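Local coordinates for protein methanogen homoaconitase small subunit (Methanocaldococcus jannaschii, PDB 2PKP) that forms the small subunit of methanogen homoaconitase, a hydro-lyase that reversibly dehydrates (R)-homocitrate to cis-homoaconitate and hydrates that to homoisocitrate, at residues A[5-10]-A[54-59]; A[69-74]-A[93-98]; A[78-83]-A[99-104]. All blocks are in the same frame, centred on the assembly; numbering follows the deposited sequence.

Interaction 1: A[5-10]-A[54-59]; sequences GRAHKF and VIVAGE
Ala7, His8 and Lys9 pair in parallel with Val54, Ile55 and Val56, so strands 5-9 and 54-57 run side by side 4.6 Å apart at their closest, their axes twisted by -36°. Four backbone hydrogen bonds stitch them. Val54 N gives to Arg6 O at 3.0 Å, and His8 N returns a bond to Val54 O. Val56 N then reaches His8 O almost straight, with 174° at the hydrogen, although the donor stands well above the plane of that carbonyl. Beyond the last strand pair, Phe10 N donates to Val56 O at 2.8 Å. The same oxygen also receives the CA-H of Lys9, and Val54 O takes that of Ala7, so each carbonyl has an N-H and a weaker C-H partner from segment 5-10.

On the face carrying Ala7, Lys9, Val54 and Val56, the methyl of Ala7 meets CG2 of Val56 at 3.7 Å, a diagonal contact, since Ala7 is level with Val54 and Val56 is two residues further along. Lys9 starts on this face but, extended, leads its amine away from Val56 to the carbonyls of Ile110 and Thr107. Ile55, on the face it shares with His8, is met by Phe10 from just beyond the strand. Phe10 has CG beside its own backbone N (chi1 -61°), and ring carbon CD2 comes to 3.9 Å from Ile55 CG2. The ring and the isoleucine cross obliquely. Phe10 CB lies 4.3 Å from Ala57 CB, extending the apolar contact past the paired residues.

Strand 2-9 joins the parallel strands 54-57, 81-84 and 101-104 to the antiparallel ones from 115-119 on, in the mixed sheet of this swivel-type domain. The polar cohesion of this buried pairing is all backbone, and the side chains meeting across it add small apolar contacts.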
loop_
_atom_site.group_PDB
_atom_site.type_symbol
_atom_site.label_atom_id
_atom_site.label_comp_id
_atom_site.label_asym_id
_atom_site.label_seq_id
_atom_site.Cartn_x
_atom_site.Cartn_y
_atom_site.Cartn_z
ATOM N N GLY A 5 -0.585 7.117 8.446
ATOM C CA GLY A 5 -1.285 8.118 7.661
ATOM C C GLY A 5 -2.200 8.982 8.504
ATOM O O GLY A 5 -2.204 8.883 9.732
ATOM N N ARG A 6 -2.981 9.830 7.845
ATOM C CA ARG A 6 -3.894 10.708 8.551
ATOM C C ARG A 6 -5.195 9.978 8.879
ATOM O O ARG A 6 -5.734 9.237 8.056
ATOM C CB ARG A 6 -4.187 11.963 7.717
ATOM C CG ARG A 6 -5.014 13.011 8.461
ATOM C CD ARG A 6 -5.246 14.265 7.616
ATOM N NE ARG A 6 -3.995 14.947 7.289
ATOM C CZ ARG A 6 -3.158 15.457 8.190
ATOM N NH1 ARG A 6 -3.434 15.370 9.486
ATOM N NH2 ARG A 6 -2.036 16.047 7.796
ATOM N N ALA A 7 -5.689 10.200 10.090
ATOM C CA ALA A 7 -6.915 9.570 10.551
ATOM C C ALA A 7 -8.156 10.391 10.197
ATOM O O ALA A 7 -8.173 11.605 10.363
ATOM C CB ALA A 7 -6.845 9.373 12.059
ATOM N N HIS A 8 -9.190 9.722 9.700
ATOM C CA HIS A 8 -10.442 10.399 9.378
ATOM C C HIS A 8 -11.427 9.752 10.334
ATOM O O HIS A 8 -11.797 8.589 10.168
ATOM C CB HIS A 8 -10.837 10.164 7.920
ATOM C CG HIS A 8 -9.882 10.774 6.938
ATOM N ND1 HIS A 8 -8.771 10.107 6.463
ATOM C CD2 HIS A 8 -9.847 12.007 6.382
ATOM C CE1 HIS A 8 -8.096 10.903 5.655
ATOM N NE2 HIS A 8 -8.724 12.061 5.588
ATOM N N LYS A 9 -11.821 10.510 11.351
ATOM C CA LYS A 9 -12.695 9.996 12.389
ATOM C C LYS A 9 -14.201 10.143 12.203
ATOM O O LYS A 9 -14.704 11.205 11.847
ATOM C CB LYS A 9 -12.299 10.597 13.740
ATOM C CG LYS A 9 -13.103 10.001 14.871
ATOM C CD LYS A 9 -12.563 10.334 16.237
ATOM C CE LYS A 9 -13.211 9.413 17.277
ATOM N NZ LYS A 9 -12.681 9.636 18.635
ATOM N N PHE A 10 -14.902 9.053 12.485
ATOM C CA PHE A 10 -16.353 8.982 12.385
ATOM C C PHE A 10 -16.891 8.403 13.697
ATOM O O PHE A 10 -16.121 7.878 14.511
ATOM C CB PHE A 10 -16.736 8.088 11.209
ATOM C CG PHE A 10 -16.245 8.597 9.886
ATOM C CD1 PHE A 10 -17.044 9.425 9.100
ATOM C CD2 PHE A 10 -14.973 8.266 9.428
ATOM C CE1 PHE A 10 -16.586 9.915 7.875
ATOM C CE2 PHE A 10 -14.501 8.751 8.205
ATOM C CZ PHE A 10 -15.308 9.576 7.426
ATOM N N VAL A 54 -6.142 6.474 6.968
ATOM C CA VAL A 54 -6.858 5.483 7.754
ATOM C C VAL A 54 -8.208 6.004 8.232
ATOM O O VAL A 54 -8.326 7.150 8.661
ATOM C CB VAL A 54 -6.005 5.078 8.994
ATOM C CG1 VAL A 54 -6.736 4.058 9.842
ATOM C CG2 VAL A 54 -4.656 4.532 8.533
ATOM N N ILE A 55 -9.226 5.158 8.146
ATOM C CA ILE A 55 -10.550 5.529 8.618
ATOM C C ILE A 55 -10.606 5.058 10.058
ATOM O O ILE A 55 -10.206 3.937 10.368
ATOM C CB ILE A 55 -11.675 4.822 7.833
ATOM C CG1 ILE A 55 -11.778 5.402 6.417
ATOM C CG2 ILE A 55 -12.996 4.982 8.583
ATOM C CD1 ILE A 55 -12.765 4.673 5.535
ATOM N N VAL A 56 -11.084 5.926 10.936
ATOM C CA VAL A 56 -11.196 5.608 12.350
ATOM C C VAL A 56 -12.660 5.803 12.744
ATOM O O VAL A 56 -13.256 6.840 12.442
ATOM C CB VAL A 56 -10.266 6.531 13.172
ATOM C CG1 VAL A 56 -10.413 6.249 14.665
ATOM C CG2 VAL A 56 -8.818 6.320 12.722
ATOM N N ALA A 57 -13.255 4.805 13.390
ATOM C CA ALA A 57 -14.660 4.914 13.770
ATOM C C ALA A 57 -14.987 4.352 15.143
ATOM O O ALA A 57 -14.131 3.779 15.826
ATOM C CB ALA A 57 -15.531 4.240 12.719
ATOM N N GLY A 58 -16.245 4.520 15.531
ATOM C CA GLY A 58 -16.701 4.045 16.821
ATOM C C GLY A 58 -17.171 2.606 16.788
ATOM O O GLY A 58 -16.539 1.742 16.180
ATOM N N GLU A 59 -18.301 2.350 17.431
ATOM C CA GLU A 59 -18.852 1.003 17.498
ATOM C C GLU A 59 -19.588 0.578 16.240
ATOM O O GLU A 59 -20.113 1.407 15.492
ATOM C CB GLU A 59 -19.822 0.896 18.686
ATOM C CG GLU A 59 -19.203 1.205 20.028
ATOM C CD GLU A 59 -18.425 0.034 20.589
ATOM O OE1 GLU A 59 -18.008 -0.838 19.801
ATOM O OE2 GLU A 59 -18.218 -0.013 21.819
#

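Interaction 2: A[69-74]-A[93-98]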
loop_
_atom_site.group_PDB
_atom_site.type_symbol
_atom_site.label_atom_id
_atom_site.label_comp_id
_atom_site.label_asym_id
_atom_site.label_seq_id
_atom_site.Cartn_x
_atom_site.Cartn_y
_atom_site.Cartn_z
ATOM N N GLN A 69 -19.191 -4.012 -1.915
ATOM C CA GLN A 69 -18.855 -2.697 -2.447
ATOM C C GLN A 69 -18.367 -1.728 -1.381
ATOM O O GLN A 69 -17.566 -0.843 -1.666
ATOM C CB GLN A 69 -20.058 -2.084 -3.175
ATOM C CG GLN A 69 -20.414 -2.779 -4.478
ATOM C CD GLN A 69 -21.518 -3.801 -4.311
ATOM O OE1 GLN A 69 -21.519 -4.587 -3.362
ATOM N NE2 GLN A 69 -22.467 -3.800 -5.244
ATOM N N ALA A 70 -18.856 -1.887 -0.158
ATOM C CA ALA A 70 -18.449 -1.011 0.931
ATOM C C ALA A 70 -16.948 -1.136 1.204
ATOM O O ALA A 70 -16.251 -0.129 1.334
ATOM C CB ALA A 70 -19.236 -1.339 2.187
ATOM N N VAL A 71 -16.453 -2.370 1.284
ATOM C CA VAL A 71 -15.037 -2.591 1.548
ATOM C C VAL A 71 -14.201 -2.250 0.331
ATOM O O VAL A 71 -13.049 -1.851 0.461
ATOM C CB VAL A 71 -14.745 -4.059 1.981
ATOM C CG1 VAL A 71 -15.538 -4.390 3.233
ATOM C CG2 VAL A 71 -15.072 -5.023 0.864
ATOM N N ILE A 72 -14.781 -2.414 -0.854
ATOM C CA ILE A 72 -14.075 -2.098 -2.089
ATOM C C ILE A 72 -13.949 -0.578 -2.235
ATOM O O ILE A 72 -12.956 -0.080 -2.758
ATOM C CB ILE A 72 -14.810 -2.693 -3.320
ATOM C CG1 ILE A 72 -14.678 -4.222 -3.298
ATOM C CG2 ILE A 72 -14.240 -2.121 -4.617
ATOM C CD1 ILE A 72 -15.373 -4.921 -4.455
ATOM N N ALA A 73 -14.957 0.147 -1.755
ATOM C CA ALA A 73 -14.963 1.606 -1.815
ATOM C C ALA A 73 -13.845 2.150 -0.940
ATOM O O ALA A 73 -13.161 3.102 -1.307
ATOM C CB ALA A 73 -16.306 2.145 -1.336
ATOM N N ILE A 74 -13.665 1.539 0.226
ATOM C CA ILE A 74 -12.619 1.948 1.151
ATOM C C ILE A 74 -11.245 1.576 0.585
ATOM O O ILE A 74 -10.361 2.426 0.448
ATOM C CB ILE A 74 -12.811 1.264 2.528
ATOM C CG1 ILE A 74 -14.142 1.714 3.145
ATOM C CG2 ILE A 74 -11.644 1.607 3.455
ATOM C CD1 ILE A 74 -14.539 0.954 4.404
ATOM N N ARG A 93 -15.732 -9.733 7.704
ATOM C CA ARG A 93 -15.422 -10.840 6.814
ATOM C C ARG A 93 -15.074 -10.333 5.418
ATOM O O ARG A 93 -14.068 -10.746 4.834
ATOM C CB ARG A 93 -16.615 -11.800 6.748
ATOM C CG ARG A 93 -16.414 -12.986 5.818
ATOM C CD ARG A 93 -17.638 -13.893 5.802
ATOM N NE ARG A 93 -18.804 -13.274 5.172
ATOM C CZ ARG A 93 -18.870 -12.939 3.887
ATOM N NH1 ARG A 93 -17.834 -13.159 3.089
ATOM N NH2 ARG A 93 -19.977 -12.395 3.396
ATOM N N ASN A 94 -15.903 -9.438 4.887
ATOM C CA ASN A 94 -15.661 -8.885 3.558
ATOM C C ASN A 94 -14.334 -8.143 3.510
ATOM O O ASN A 94 -13.589 -8.248 2.534
ATOM C CB ASN A 94 -16.793 -7.937 3.146
ATOM C CG ASN A 94 -18.099 -8.668 2.885
ATOM O OD1 ASN A 94 -18.107 -9.872 2.619
ATOM N ND2 ASN A 94 -19.210 -7.940 2.945
ATOM N N ALA A 95 -14.039 -7.395 4.568
ATOM C CA ALA A 95 -12.795 -6.640 4.628
ATOM C C ALA A 95 -11.608 -7.594 4.506
ATOM O O ALA A 95 -10.707 -7.378 3.697
ATOM C CB ALA A 95 -12.713 -5.864 5.935
ATOM N N ILE A 96 -11.615 -8.645 5.320
ATOM C CA ILE A 96 -10.548 -9.642 5.295
ATOM C C ILE A 96 -10.372 -10.196 3.881
ATOM O O ILE A 96 -9.258 -10.281 3.361
ATOM C CB ILE A 96 -10.867 -10.839 6.227
ATOM C CG1 ILE A 96 -10.974 -10.373 7.682
ATOM C CG2 ILE A 96 -9.794 -11.916 6.076
ATOM C CD1 ILE A 96 -9.686 -9.825 8.256
ATOM N N ASN A 97 -11.485 -10.561 3.256
ATOM C CA ASN A 97 -11.441 -11.136 1.920
ATOM C C ASN A 97 -10.948 -10.249 0.779
ATOM O O ASN A 97 -10.583 -10.770 -0.272
ATOM C CB ASN A 97 -12.799 -11.750 1.579
ATOM C CG ASN A 97 -13.107 -12.970 2.437
ATOM O OD1 ASN A 97 -12.198 -13.703 2.838
ATOM N ND2 ASN A 97 -14.383 -13.203 2.707
ATOM N N VAL A 98 -10.933 -8.929 0.967
ATOM C CA VAL A 98 -10.423 -8.034 -0.078
ATOM C C VAL A 98 -9.076 -7.452 0.327
ATOM O O VAL A 98 -8.503 -6.639 -0.394
ATOM C CB VAL A 98 -11.374 -6.845 -0.389
ATOM C CG1 VAL A 98 -12.711 -7.362 -0.918
ATOM C CG2 VAL A 98 -11.558 -5.979 0.846
#
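Val71 of helix 68-75 projects at helix 89-98 and buries more surface here than any other residue, its two methyls dividing the work. CG1, beside the backbone N and anti to the carbonyl carbon (chi1 -59°), rests on the backbone of the second helix, 3.6 Å from Ala95 N. Next to that it touches Asn94 CB at 3.8 Å, the two side chains crossing at about a right angle, and Ala95 CB lies a little further off. What Asn94 offers to the valine is therefore its methylene carbon rather than its amide. CG2 of Val71 occupies the crowded position between its own N and carbonyl carbon, and from there reaches Val98 one turn further along helix 89-98.

The axes of the short helical segments approach to 9.0 Å and cross at -50°, and the CA atoms of Val71 and Ala95 come within 5.6 Å of each other. Helix 89-98 is the crossover of the beta-alpha-beta unit that runs from strand 81-84 to strand 101-104, and helix 68-75 precedes that unit in the chain. The contact is thus helix against helix within the aconitase C-terminal (swivel) domain. Phe91, one turn before Ala95, also packs on Val71.

Val98 answers with both of its methyls. Its CG2 meets CG2 of Val71 at 3.6 Å and also lies 3.9 Å from Val71 CB, while its CG1 touches the same Val71 methyl at 3.8 Å, the two side chains meeting at a slant. Ile72 makes a lighter contact, with its CG1 4.4 Å from Val98 CG1. The Ile72 side chain also touches Pro30 and Leu33 of helix 30-34.

Interaction 3: A[78-83]-A[99-104]; sequences GIKAVI and GLIPII
Ala81, Val82 and Ile83 pair in parallel with Ile101, Pro102 and Ile103, the strand axes 4.7 Å apart at their closest and turned by -21°. Ile101 N bonds to Lys80 O, Val82 N to Ile101 O, and Ile103 N to Val82 O at 2.8 Å.

Lys80 has CG anti to its backbone N and bends at chi2 (64°). Its amine gives a hydrogen bond to Gly99 O at 3.2 Å, lying in the plane of that carbonyl, and makes a long, weak ion pair with Glu51 of the second subunit, while CE packs 3.6 Å from Ile101 CD1. An alanine in place of Lys80 would probably leave Gly99 O without this donor and the end of Ile101 less covered. Gly99 closes helix 89-98 in a Schellman motif. Leu100 turns CD1 back to Ile79 O at 3.3 Å. Ala81 CB meets Ile103 CD1 at 3.9 Å, and Ile83 CG1 approaches Ile103 CB on the same face.

The two strands are the ends of a beta-alpha-beta crossover. Pro102 faces its connecting helix 89-98, and Leu100 also touches helix 68-75. Ile118 of strand 115-119 covers Ala81, Ile83 and Ile103 on the other face, and strand 54-57 flanks strand 81-84.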
loop_
_atom_site.group_PDB
_atom_site.type_symbol
_atom_site.label_atom_id
_atom_site.label_comp_id
_atom_site.label_asym_id
_atom_site.label_seq_id
_atom_site.Cartn_x
_atom_site.Cartn_y
_atom_site.Cartn_z
ATOM N N GLY A 78 -7.288 3.842 -1.384
ATOM C CA GLY A 78 -5.904 3.714 -0.971
ATOM C C GLY A 78 -5.807 3.520 0.532
ATOM O O GLY A 78 -4.743 3.702 1.118
ATOM N N ILE A 79 -6.926 3.155 1.156
ATOM C CA ILE A 79 -6.972 2.923 2.596
ATOM C C ILE A 79 -6.719 1.446 2.885
ATOM O O ILE A 79 -7.472 0.578 2.451
ATOM C CB ILE A 79 -8.338 3.349 3.163
ATOM C CG1 ILE A 79 -8.499 4.862 2.992
ATOM C CG2 ILE A 79 -8.460 2.939 4.632
ATOM C CD1 ILE A 79 -9.866 5.389 3.370
ATOM N N LYS A 80 -5.650 1.171 3.625
ATOM C CA LYS A 80 -5.265 -0.196 3.956
ATOM C C LYS A 80 -5.868 -0.727 5.252
ATOM O O LYS A 80 -5.930 -1.938 5.456
ATOM C CB LYS A 80 -3.736 -0.297 4.032
ATOM C CG LYS A 80 -3.204 -1.683 4.378
ATOM C CD LYS A 80 -3.533 -2.700 3.299
ATOM C CE LYS A 80 -2.876 -4.042 3.588
ATOM N NZ LYS A 80 -3.122 -5.022 2.493
ATOM N N ALA A 81 -6.308 0.169 6.127
ATOM C CA ALA A 81 -6.882 -0.265 7.390
ATOM C C ALA A 81 -7.969 0.645 7.934
ATOM O O ALA A 81 -8.029 1.835 7.632
ATOM C CB ALA A 81 -5.771 -0.418 8.441
ATOM N N VAL A 82 -8.826 0.056 8.755
ATOM C CA VAL A 82 -9.904 0.780 9.399
ATOM C C VAL A 82 -9.770 0.452 10.869
ATOM O O VAL A 82 -9.671 -0.718 11.241
ATOM C CB VAL A 82 -11.287 0.298 8.911
ATOM C CG1 VAL A 82 -12.386 1.003 9.675
ATOM C CG2 VAL A 82 -11.424 0.558 7.428
ATOM N N ILE A 83 -9.741 1.480 11.702
ATOM C CA ILE A 83 -9.639 1.271 13.136
ATOM C C ILE A 83 -10.999 1.590 13.745
ATOM O O ILE A 83 -11.537 2.673 13.524
ATOM C CB ILE A 83 -8.580 2.204 13.766
ATOM C CG1 ILE A 83 -7.240 2.041 13.044
ATOM C CG2 ILE A 83 -8.412 1.877 15.248
ATOM C CD1 ILE A 83 -6.177 3.054 13.499
ATOM N N GLY A 99 -8.571 -7.863 1.485
ATOM C CA GLY A 99 -7.283 -7.359 1.938
ATOM C C GLY A 99 -7.330 -6.061 2.735
ATOM O O GLY A 99 -6.306 -5.402 2.914
ATOM N N LEU A 100 -8.514 -5.682 3.204
ATOM C CA LEU A 100 -8.666 -4.460 4.000
ATOM C C LEU A 100 -8.538 -4.885 5.459
ATOM O O LEU A 100 -9.293 -5.734 5.926
ATOM C CB LEU A 100 -10.042 -3.828 3.749
ATOM C CG LEU A 100 -10.396 -2.549 4.509
ATOM C CD1 LEU A 100 -9.377 -1.457 4.195
ATOM C CD2 LEU A 100 -11.809 -2.104 4.128
ATOM N N ILE A 101 -7.596 -4.288 6.179
ATOM C CA ILE A 101 -7.353 -4.663 7.571
ATOM C C ILE A 101 -8.229 -4.007 8.637
ATOM O O ILE A 101 -8.178 -2.796 8.854
ATOM C CB ILE A 101 -5.879 -4.406 7.954
ATOM C CG1 ILE A 101 -4.956 -5.122 6.966
ATOM C CG2 ILE A 101 -5.612 -4.907 9.374
ATOM C CD1 ILE A 101 -3.503 -4.669 7.046
ATOM N N PRO A 102 -9.042 -4.811 9.329
ATOM C CA PRO A 102 -9.911 -4.281 10.376
ATOM C C PRO A 102 -9.129 -4.353 11.687
ATOM O O PRO A 102 -8.696 -5.432 12.104
ATOM C CB PRO A 102 -11.101 -5.241 10.378
ATOM C CG PRO A 102 -10.833 -6.216 9.218
ATOM C CD PRO A 102 -9.345 -6.226 9.084
ATOM N N ILE A 103 -8.945 -3.207 12.327
ATOM C CA ILE A 103 -8.214 -3.140 13.583
ATOM C C ILE A 103 -9.140 -2.668 14.706
ATOM O O ILE A 103 -9.866 -1.690 14.542
ATOM C CB ILE A 103 -7.020 -2.183 13.438
ATOM C CG1 ILE A 103 -6.019 -2.785 12.447
ATOM C CG2 ILE A 103 -6.379 -1.918 14.793
ATOM C CD1 ILE A 103 -4.978 -1.825 11.981
ATOM N N ILE A 104 -9.125 -3.378 15.831
ATOM C CA ILE A 104 -9.957 -3.020 16.982
ATOM C C ILE A 104 -9.145 -2.245 18.017
ATOM O O ILE A 104 -8.041 -2.647 18.368
ATOM C CB ILE A 104 -10.547 -4.284 17.652
ATOM C CG1 ILE A 104 -11.512 -4.969 16.681
ATOM C CG2 ILE A 104 -11.272 -3.915 18.963
ATOM C CD1 ILE A 104 -12.106 -6.264 17.216
#

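All three contacts are largely buried, but interaction 3 lies nearest the centre of the chain, while interaction 1 is further out and includes the exposed Arg6. Interactions 1 and 3 share one sheet: strands 54-57 and 81-84 are neighbours, joined by probable backbone hydrogen bonds between Ile83 and both Ile55 and Ala57. The two helices joined in interaction 2 also pack on that sheet, with Ile74 meeting Ile55 and Leu100, and Ile96 reaching Pro102. Helix 89-98 runs directly into interaction 3, where Ala95 O probably accepts from Leu100 N. Backbone hydrogen bonds thus hold the strand pairs, with a lysine bond added in interaction 3, whereas interaction 2 relies on apolar packing.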